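Local structure of hypothetical protein (Nostoc punctiforme, 2INB) at residues Ile127-Val130 with Glu131-Val134. The protein belongs to the XisH family and probably takes part, with XisF and XisI, in site-specific recombination of nitrogen-fixation genes in cyanobacteria. Numbering follows the deposited sequence. Where two conformers were deposited one is given.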
loop_
_atom_site.group_PDB
_atom_site.type_symbol
_atom_site.label_atom_id
_atom_site.label_comp_id
_atom_site.label_asym_id
_atom_site.label_seq_id
_atom_site.Cartn_x
_atom_site.Cartn_y
_atom_site.Cartn_z
ATOM N N ILE A 127 -2.888 16.449 9.487
ATOM C CA ILE A 127 -3.209 17.361 8.417
ATOM C C ILE A 127 -2.447 18.660 8.648
ATOM O O ILE A 127 -2.630 19.320 9.695
ATOM C CB ILE A 127 -4.696 17.649 8.322
ATOM C CG1 ILE A 127 -5.507 16.338 8.371
ATOM C CG2 ILE A 127 -4.978 18.446 7.040
ATOM C CD1 ILE A 127 -5.093 15.303 7.351
ATOM N N TYR A 128 -1.616 19.030 7.673
ATOM C CA TYR A 128 -0.744 20.226 7.806
ATOM C C TYR A 128 -1.035 21.242 6.705
ATOM O O TYR A 128 -1.312 20.884 5.568
ATOM C CB TYR A 128 0.732 19.864 7.807
ATOM C CG TYR A 128 1.301 19.208 6.543
ATOM C CD1 TYR A 128 1.204 17.816 6.350
ATOM C CD2 TYR A 128 2.024 19.930 5.584
ATOM C CE1 TYR A 128 1.732 17.216 5.222
ATOM C CE2 TYR A 128 2.564 19.314 4.470
ATOM C CZ TYR A 128 2.437 17.977 4.283
ATOM O OH TYR A 128 3.031 17.422 3.177
ATOM N N ASP A 129 -0.934 22.502 7.073
ATOM C CA ASP A 129 -1.104 23.574 6.120
ATOM C C ASP A 129 0.258 23.949 5.594
ATOM O O ASP A 129 1.139 24.283 6.359
ATOM C CB ASP A 129 -1.803 24.766 6.777
ATOM C CG ASP A 129 -2.038 25.886 5.807
ATOM O OD1 ASP A 129 -1.157 26.725 5.625
ATOM O OD2 ASP A 129 -3.094 25.892 5.141
ATOM N N VAL A 130 0.439 23.833 4.280
ATOM C CA VAL A 130 1.730 24.117 3.663
ATOM C C VAL A 130 2.152 25.590 3.710
ATOM O O VAL A 130 3.279 25.895 4.099
ATOM C CB VAL A 130 1.764 23.574 2.220
ATOM C CG1 VAL A 130 3.061 23.991 1.529
ATOM C CG2 VAL A 130 1.611 22.023 2.238
ATOM N N GLU A 131 1.258 26.515 3.337
ATOM C CA GLU A 131 1.579 27.936 3.248
ATOM C C GLU A 131 2.106 28.488 4.573
ATOM O O GLU A 131 3.105 29.214 4.597
ATOM C CB GLU A 131 0.333 28.720 2.797
ATOM C CG GLU A 131 0.565 30.235 2.735
ATOM C CD GLU A 131 -0.693 31.056 3.064
ATOM O OE1 GLU A 131 -1.512 31.262 2.140
ATOM O OE2 GLU A 131 -0.854 31.508 4.226
ATOM N N GLN A 132 1.428 28.132 5.664
ATOM C CA GLN A 132 1.826 28.650 6.969
ATOM C C GLN A 132 2.673 27.677 7.782
ATOM O O GLN A 132 3.213 28.042 8.833
ATOM C CB GLN A 132 0.591 29.079 7.802
ATOM C CG GLN A 132 -0.006 30.363 7.315
ATOM C CD GLN A 132 0.990 31.521 7.351
ATOM O OE1 GLN A 132 1.659 31.758 8.395
ATOM N NE2 GLN A 132 1.084 32.274 6.241
ATOM N N GLU A 133 2.787 26.455 7.323
ATOM C CA GLU A 133 3.618 25.438 7.954
ATOM C C GLU A 133 3.160 25.205 9.409
ATOM O O GLU A 133 3.912 25.406 10.351
ATOM C CB GLU A 133 5.109 25.783 7.912
ATOM C CG GLU A 133 5.630 26.191 6.541
ATOM C CD GLU A 133 7.145 26.406 6.542
ATOM O OE1 GLU A 133 7.641 27.242 7.331
ATOM O OE2 GLU A 133 7.833 25.697 5.811
ATOM N N VAL A 134 1.906 24.800 9.552
ATOM C CA VAL A 134 1.293 24.541 10.843
ATOM C C VAL A 134 0.455 23.270 10.788
ATOM O O VAL A 134 0.008 22.820 9.713
ATOM C CB VAL A 134 0.370 25.703 11.290
ATOM C CG1 VAL A 134 1.189 26.988 11.470
ATOM C CG2 VAL A 134 -0.798 25.885 10.312
#
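Asp129 and Val134 close a tight beta hairpin, in which the chain leaves strand 125-129, turns through Val130-Glu133 and returns antiparallel as strand 134-139. The two residues form a hydrogen-bonded pair with CA atoms 5.4 Å apart. Its strong member is Asp129 N to Val134 O, 2.8 Å and close to straight (165° at the hydrogen); the return bond, Val134 N to Asp129 O, is weak. Asp129 O also receives a weak bond from Glu133 N at 2.9 Å, so two successive residues face one: a G1 beta bulge. Both backbone angles of Glu133 are positive, the left-handed conformation expected at the first position of such a bulge.

The Asp129 side chain reaches forward over the turn. With CG set anti to the backbone N, Asp129 OD1 accepts the backbone N-H of Gln132, OD1 to N 2.9 Å and nearly straight at 164°. This side-chain-to-backbone bond, to the residue three positions on, ties the strand end to the turn. OD1 also lies near Glu131 N, but the angle there is too poor for a bond. On the same face of the sheet, Val134 CG2 packs against Asp129 CB at 3.8 Å. Farther out, Gln132 NE2 donates to Glu131 OE2 at 2.9 Å; the carboxylate oxygen lies almost in the amide plane, whereas the amide nitrogen approaches on its anti side, somewhat out of the carboxylate plane.

Strand 125-129 lies between strand 134-139, antiparallel to it and outermost in the mixed sheet within this chain, and strand 94-101, parallel to it. Tyr128 packs on Phe8, Val11 and Val12 of helix 7-18, its OH bonded to Lys61 O, while Asp129 touches Leu102 of helix 102-106 and Lys18 NZ, at the end of helix 7-18, hydrogen-bonds Glu133 O.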